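PDB 4ZOC: Lin1840 protein from Listeria innocua serovar 6a, which probably hydrolyses terminal, non-reducing beta-D-glucosyl residues with release of beta-D-glucose, and takes part in beta-1,2-glucan metabolism. Local coordinates for residues Gly130-Thr134 with Gln185-Cys189; Val115-Glu120 with Ala167-Tyr172; Ala57-Ser63 with Leu86-Ala90. The protein carries 2 engineered substitutions. All coordinates share one frame; numbering follows the deposited sequence.

How the contacts relate
The repeated beta-alpha pattern of a TIM barrel places these three contacts in one domain, the N-terminal domain of a family 3 glycosidase. Along the chain contact 3 closes first, joining strands 59-61 and 87-90; the segments of contacts 1 and 2 then alternate. Contact 1 continues the same parallel barrel wall with strands 133-134 and 187-193, its centre about 10 Å from that of contact 3, and His132 N bonds to Phe88 O. Contact 2 joins helices 112-128 and 158-173, which flank strand 133-134 in sequence; its centre lies about 12 Å from that of contact 1, where Tyr172 O receives Met186 N. Contacts 2 and 3 do not touch, their centres being about 22 Å apart.

Contact 1 (Gly130-Thr134 with Gln185-Cys189); sequences GHHVT and QMAAC
Val133 and Ala187 sit abreast with their CA atoms 4.5 Å apart, and Thr134 pairs likewise with Ala188, so that strands 133-134 and 187-193 run parallel as neighbouring staves of the TIM barrel. The ladder has the staggered form expected of parallel strands: Ala187 is gripped from both sides of Val133. Ala187 N donates to His132 O (3.0 Å), and Ala187 O receives Thr134 N (2.9 Å) almost straight on, at a C=O...N angle of 171°. Val133 CA adds a C-H...O contact to the same Ala187 oxygen, and one rung further on Cys189 N reaches Thr134 O in a weak bond.

The side chains divide between the two faces of the sheet. On the face carrying Thr134 and Ala188, Met186 reaches across. Its CG stands between the backbone N and the carbonyl carbon (chi1 70°), and a bend at chi3 (-53°) curls the methyl back over the neighbouring strand, where Met186 CE lies 3.5 Å from Val133 C. Thr134 crosses the thioether at about a right angle, its CG2 4.1 Å from Met186 SD. Ala123, Ala126 and Thr127 of helix 112-128 also touch Met186, which therefore lies between the sheet and that helix. The hydroxyl of Thr134 is engaged by Val92 O, leaving its carbon atoms to meet the methionine.

The other face, which Leu233 of the next strand also lines, carries smaller groups: Val133 spreads its two methyls, CG2 lying 4.1 Å from Ala187 CB and CG1 lying 4.2 Å from Cys189 CB.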
# COMPACT_ATOMS: atom_id res chain seq x y z
N GLY A 130 29.33 -29.34 5.60
CA GLY A 130 29.64 -29.41 4.19
C GLY A 130 29.10 -28.32 3.26
O GLY A 130 29.21 -28.45 2.07
N HIS A 131 28.50 -27.29 3.81
CA HIS A 131 27.93 -26.19 3.04
C HIS A 131 28.94 -25.08 2.74
O HIS A 131 29.63 -24.64 3.62
CB HIS A 131 26.75 -25.58 3.80
CG HIS A 131 25.69 -26.57 4.18
ND1 HIS A 131 24.88 -27.20 3.26
CD2 HIS A 131 25.35 -27.07 5.39
CE1 HIS A 131 24.07 -28.03 3.89
NE2 HIS A 131 24.34 -27.98 5.18
N HIS A 132 28.92 -24.58 1.50
CA HIS A 132 29.86 -23.56 1.01
C HIS A 132 29.27 -22.17 1.00
O HIS A 132 30.02 -21.21 1.10
CB HIS A 132 30.30 -23.81 -0.40
CG HIS A 132 30.84 -25.20 -0.60
ND1 HIS A 132 30.77 -25.86 -1.79
CD2 HIS A 132 31.47 -26.03 0.26
CE1 HIS A 132 31.28 -27.08 -1.66
NE2 HIS A 132 31.75 -27.20 -0.43
N VAL A 133 27.97 -22.06 0.75
CA VAL A 133 27.25 -20.78 0.64
C VAL A 133 26.00 -20.79 1.47
O VAL A 133 25.29 -21.79 1.50
CB VAL A 133 26.74 -20.58 -0.86
CG1 VAL A 133 26.02 -19.27 -1.11
CG2 VAL A 133 27.86 -20.69 -1.84
N THR A 134 25.68 -19.66 2.09
CA THR A 134 24.35 -19.50 2.65
C THR A 134 23.56 -18.42 1.97
O THR A 134 24.11 -17.35 1.64
CB THR A 134 24.40 -19.20 4.17
OG1 THR A 134 23.06 -19.05 4.66
CG2 THR A 134 25.19 -17.87 4.53
N GLN A 185 34.66 -20.25 7.61
CA GLN A 185 33.82 -19.19 7.00
C GLN A 185 33.24 -19.69 5.69
O GLN A 185 33.72 -20.67 5.10
CB GLN A 185 34.70 -18.00 6.65
CG GLN A 185 35.60 -17.47 7.71
CD GLN A 185 34.92 -16.96 8.90
OE1 GLN A 185 35.55 -16.90 9.94
NE2 GLN A 185 33.64 -16.61 8.81
N MET A 186 32.19 -19.01 5.21
CA MET A 186 31.50 -19.45 4.01
C MET A 186 31.06 -18.22 3.20
O MET A 186 31.06 -17.10 3.71
CB MET A 186 30.28 -20.28 4.39
CG MET A 186 29.12 -19.53 5.03
SD MET A 186 27.90 -20.61 5.79
CE MET A 186 27.49 -21.72 4.48
N ALA A 187 30.69 -18.43 1.95
CA ALA A 187 30.15 -17.36 1.12
C ALA A 187 28.73 -17.00 1.56
O ALA A 187 27.88 -17.86 1.83
CB ALA A 187 30.18 -17.71 -0.32
N ALA A 188 28.47 -15.69 1.54
CA ALA A 188 27.14 -15.15 1.76
C ALA A 188 26.49 -14.82 0.43
O ALA A 188 27.17 -14.52 -0.52
CB ALA A 188 27.25 -13.91 2.65
N CYS A 189 25.16 -14.88 0.38
CA CYS A 189 24.36 -14.53 -0.74
C CYS A 189 23.26 -13.56 -0.26
O CYS A 189 22.34 -13.93 0.44
CB CYS A 189 23.67 -15.76 -1.31
SG CYS A 189 22.63 -15.48 -2.73

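Contact 2 (Val115-Glu120 with Ala167-Tyr172); sequences VRVMAE and AMVDGY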
# COMPACT_ATOMS: atom_id res chain seq x y z
N VAL A 115 25.01 -9.65 15.77
CA VAL A 115 24.72 -10.19 14.43
C VAL A 115 25.95 -10.82 13.78
O VAL A 115 25.85 -11.89 13.19
CB VAL A 115 24.09 -9.07 13.60
CG1 VAL A 115 23.96 -9.50 12.18
CG2 VAL A 115 22.76 -8.69 14.29
N ARG A 116 27.11 -10.21 13.92
CA ARG A 116 28.32 -10.85 13.40
C ARG A 116 28.62 -12.21 14.06
O ARG A 116 28.97 -13.18 13.40
CB ARG A 116 29.50 -9.90 13.59
CG ARG A 116 30.79 -10.35 12.88
CD ARG A 116 32.05 -9.62 13.42
NE ARG A 116 32.33 -10.08 14.77
CZ ARG A 116 32.86 -11.24 15.09
NH1 ARG A 116 33.27 -12.09 14.13
NH2 ARG A 116 33.01 -11.57 16.37
N VAL A 117 28.50 -12.27 15.38
CA VAL A 117 28.72 -13.53 16.08
C VAL A 117 27.72 -14.61 15.65
O VAL A 117 28.09 -15.75 15.44
CB VAL A 117 28.66 -13.34 17.61
CG1 VAL A 117 28.57 -14.68 18.34
CG2 VAL A 117 29.87 -12.53 18.07
N MET A 118 26.45 -14.22 15.52
CA MET A 118 25.47 -15.13 15.01
C MET A 118 25.96 -15.72 13.68
O MET A 118 25.94 -16.96 13.47
CB MET A 118 24.11 -14.48 14.84
CG MET A 118 23.01 -15.39 14.26
SD MET A 118 23.00 -15.70 12.51
CE MET A 118 22.67 -14.14 11.79
N ALA A 119 26.34 -14.85 12.73
CA ALA A 119 26.75 -15.36 11.43
C ALA A 119 28.05 -16.19 11.48
O ALA A 119 28.19 -17.19 10.77
CB ALA A 119 26.88 -14.19 10.52
N GLU A 120 29.00 -15.78 12.34
CA GLU A 120 30.19 -16.62 12.55
C GLU A 120 29.90 -18.05 13.06
O GLU A 120 30.45 -19.02 12.52
CB GLU A 120 31.19 -15.87 13.45
CG GLU A 120 32.51 -16.63 13.64
CD GLU A 120 33.45 -15.72 14.36
OE1 GLU A 120 33.43 -15.79 15.57
OE2 GLU A 120 34.13 -14.88 13.75
N ALA A 167 27.33 -6.51 9.06
CA ALA A 167 27.78 -7.38 10.12
C ALA A 167 27.58 -8.87 9.83
O ALA A 167 28.48 -9.66 10.13
CB ALA A 167 27.14 -6.96 11.43
N MET A 168 26.45 -9.24 9.19
CA MET A 168 26.22 -10.67 8.86
C MET A 168 27.20 -11.16 7.81
O MET A 168 27.82 -12.24 7.97
CB MET A 168 24.83 -10.88 8.33
CG MET A 168 23.73 -10.97 9.33
SD MET A 168 22.27 -11.91 8.70
CE MET A 168 21.17 -11.10 9.85
N VAL A 169 27.41 -10.34 6.78
CA VAL A 169 28.37 -10.71 5.71
C VAL A 169 29.77 -10.93 6.32
O VAL A 169 30.44 -11.92 6.02
CB VAL A 169 28.39 -9.64 4.61
CG1 VAL A 169 29.57 -9.91 3.64
CG2 VAL A 169 27.08 -9.62 3.86
N ASP A 170 30.20 -10.00 7.18
CA ASP A 170 31.50 -10.10 7.84
C ASP A 170 31.57 -11.40 8.70
O ASP A 170 32.54 -12.13 8.68
CB ASP A 170 31.69 -8.87 8.70
CG ASP A 170 33.05 -8.82 9.35
OD1 ASP A 170 34.06 -9.33 8.78
OD2 ASP A 170 33.12 -8.23 10.46
N GLY A 171 30.51 -11.67 9.45
CA GLY A 171 30.43 -12.89 10.26
C GLY A 171 30.52 -14.17 9.46
O GLY A 171 31.27 -15.14 9.82
N TYR A 172 29.81 -14.22 8.34
CA TYR A 172 29.81 -15.47 7.51
C TYR A 172 31.14 -15.64 6.80
O TYR A 172 31.69 -16.72 6.81
CB TYR A 172 28.71 -15.45 6.44
CG TYR A 172 27.26 -15.51 6.93
CD1 TYR A 172 26.84 -16.51 7.78
CD2 TYR A 172 26.28 -14.64 6.42
CE1 TYR A 172 25.52 -16.61 8.17
CE2 TYR A 172 24.96 -14.73 6.87
CZ TYR A 172 24.58 -15.72 7.73
OH TYR A 172 23.27 -15.82 8.15
O HOH W 1 33.99 -11.89 11.21
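Arg116 and Gly171 show how a glycine lets two helices close up: their CA atoms are 4.3 Å apart, and the axes of segments 115-120 and 167-172 approach to 6.9 Å at an angle of 35°. Both helices belong to the outer coat of the TIM barrel. With no side chain on Gly171, backbone meets backbone, and Gly171 CA makes a C-H...O contact with Arg116 O.

The side chain of Arg116 can be traced outward across this junction. Arg116 CB lies 3.6 Å from Ala167 O, and CG lies over both that oxygen and Gly171 CA. Arg116 CD passes the carboxylate of Asp170, 3.4 Å from Asp170 OD2. A bend at chi3 (70°) then turns the guanidinium toward Glu120, one turn further along its own helix, where Arg116 NH1 forms a salt bridge with Glu120 OE2 (2.9 Å). This bond lies in the guanidinium plane but meets the carboxylate from above. NH1 also donates to a water bound to Asp170 O, while NH2 is paired with Glu113.

Deeper in, the contact is apolar. Ala119 CB sits over one face of the Tyr172 ring, 3.6 Å from its centroid, in a CH-pi contact. Val115 CG1 presses on Met168 CG at 3.2 Å, tighter than usual van der Waals contact, and Met118 CE lies against Met168 SD. Ser136 holds the tyrosine hydroxyl.

Close-set backbones and carbon side chains thus join the helices directly. Arg116 is paired with acids of its own helix, while Asp170 of the other lies nearby, its charge not in contact, and may add a weak attraction.

Contact 3 (Ala57-Ser63 with Leu86-Ala90); sequences AGSVLGS and LVFMA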
# COMPACT_ATOMS: atom_id res chain seq x y z
N ALA A 57 25.85 -30.71 -13.68
CA ALA A 57 25.22 -29.61 -12.93
C ALA A 57 26.18 -28.82 -12.11
O ALA A 57 27.19 -29.32 -11.63
CB ALA A 57 24.11 -30.19 -12.04
N GLY A 58 25.90 -27.51 -11.96
CA GLY A 58 26.88 -26.63 -11.30
C GLY A 58 26.81 -26.69 -9.81
O GLY A 58 27.83 -26.51 -9.11
N SER A 59 25.63 -26.96 -9.28
CA SER A 59 25.49 -26.79 -7.83
C SER A 59 24.39 -27.67 -7.23
O SER A 59 23.45 -28.00 -7.89
CB SER A 59 25.21 -25.24 -7.60
OG SER A 59 24.96 -24.96 -6.22
N VAL A 60 24.54 -27.97 -5.94
CA VAL A 60 23.58 -28.55 -5.08
C VAL A 60 23.01 -27.54 -4.13
O VAL A 60 23.75 -26.75 -3.57
CB VAL A 60 24.29 -29.61 -4.21
CG1 VAL A 60 23.31 -30.27 -3.26
CG2 VAL A 60 24.87 -30.67 -5.12
N LEU A 61 21.68 -27.55 -3.91
CA LEU A 61 21.20 -26.81 -2.72
C LEU A 61 20.46 -27.70 -1.75
O LEU A 61 19.73 -28.64 -2.13
CB LEU A 61 20.37 -25.59 -3.05
CG LEU A 61 18.87 -25.86 -3.22
CD1 LEU A 61 18.16 -24.53 -3.29
CD2 LEU A 61 18.79 -26.60 -4.51
N GLY A 62 20.72 -27.45 -0.47
CA GLY A 62 20.08 -28.15 0.57
C GLY A 62 20.55 -29.60 0.80
O GLY A 62 19.74 -30.46 1.14
N SER A 63 21.85 -29.83 0.65
CA SER A 63 22.46 -31.06 1.20
C SER A 63 21.98 -31.31 2.66
O SER A 63 21.74 -30.37 3.40
CB SER A 63 23.98 -31.00 1.15
OG SER A 63 24.56 -32.11 1.80
N LEU A 86 31.25 -29.66 -7.57
CA LEU A 86 29.98 -29.00 -7.21
C LEU A 86 30.16 -27.96 -6.15
O LEU A 86 31.00 -28.08 -5.25
CB LEU A 86 28.99 -30.03 -6.67
CG LEU A 86 28.42 -30.99 -7.72
CD1 LEU A 86 27.88 -32.19 -7.06
CD2 LEU A 86 27.34 -30.29 -8.52
N VAL A 87 29.33 -26.91 -6.22
CA VAL A 87 29.25 -25.96 -5.09
C VAL A 87 27.93 -26.21 -4.36
O VAL A 87 26.91 -26.46 -5.01
CB VAL A 87 29.44 -24.43 -5.51
CG1 VAL A 87 28.45 -24.03 -6.62
CG2 VAL A 87 29.41 -23.58 -4.27
N PHE A 88 27.98 -26.24 -3.02
CA PHE A 88 26.86 -26.61 -2.12
C PHE A 88 26.38 -25.37 -1.39
O PHE A 88 27.16 -24.70 -0.69
CB PHE A 88 27.34 -27.64 -1.09
CG PHE A 88 27.53 -29.04 -1.66
CD1 PHE A 88 28.65 -29.35 -2.45
CD2 PHE A 88 26.55 -30.01 -1.47
CE1 PHE A 88 28.77 -30.62 -2.99
CE2 PHE A 88 26.67 -31.29 -1.97
CZ PHE A 88 27.78 -31.59 -2.77
N MET A 89 25.10 -25.10 -1.54
CA MET A 89 24.48 -23.94 -0.95
C MET A 89 23.30 -24.34 -0.05
O MET A 89 22.67 -25.41 -0.25
CB MET A 89 23.95 -23.06 -2.06
CG MET A 89 24.92 -22.79 -3.18
SD MET A 89 24.56 -21.31 -4.12
CE MET A 89 25.71 -21.54 -5.45
N ALA A 90 23.02 -23.50 0.95
CA ALA A 90 21.94 -23.87 1.88
C ALA A 90 21.33 -22.64 2.51
O ALA A 90 21.94 -21.56 2.51
CB ALA A 90 22.50 -24.78 2.96
O HOH W 2 23.96 -27.77 0.45
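Ser59, Val60 and Leu61 pair in parallel with Val87, Phe88 and Met89, the successive strands of a beta-alpha-beta unit in the TIM barrel. Backbone hydrogen bonds come first. Val87 N gives a longer bond to Gly58 O (3.3 Å), Val60 N donates to Val87 O, Met89 N returns to Val60 O (2.9 Å), and Gly62 N closes the series on Met89 O (2.8 Å). Past Gly62 a water takes over as a further rung, accepting from Ser63 N and donating to the same Met89 oxygen.

One side-chain hydrogen bond joins the ladder. The hydroxyl of Ser59, trans to its own backbone nitrogen (chi1 176°), reaches Val87 O at 2.7 Å from OG, coming from 45° above the carbonyl plane. That oxygen therefore serves two donors, Ser59 OG and Val60 N, and Ser59 OG is bonded to Gln24 as well.

Packing contacts gather on the face of Val60 and Phe88, whose side chains lie alongside one another and point the same way. Val60 CB makes a CH-pi contact over one face of the Phe88 ring, 4.0 Å from its centroid, while Ser63 CB meets the ring at its edge. Leu86 CD1 extends this patch, 3.9 Å from Val60 CG2. On the opposite face Met89 CE packs 3.6 Å from Ser59 OG, and the Leu61 side chain lies about 7 Å from a bound beta-D-glucopyranose, placing this strand near the sugar.

Met69, Ile72 and Tyr76 of the connecting helix 66-79 cover the Phe88 and Leu86 side. Laterally, strand 23-25 bonds to the backbone of Ser59 and Leu61, and His132 bonds to Phe88, continuing the barrel in both directions.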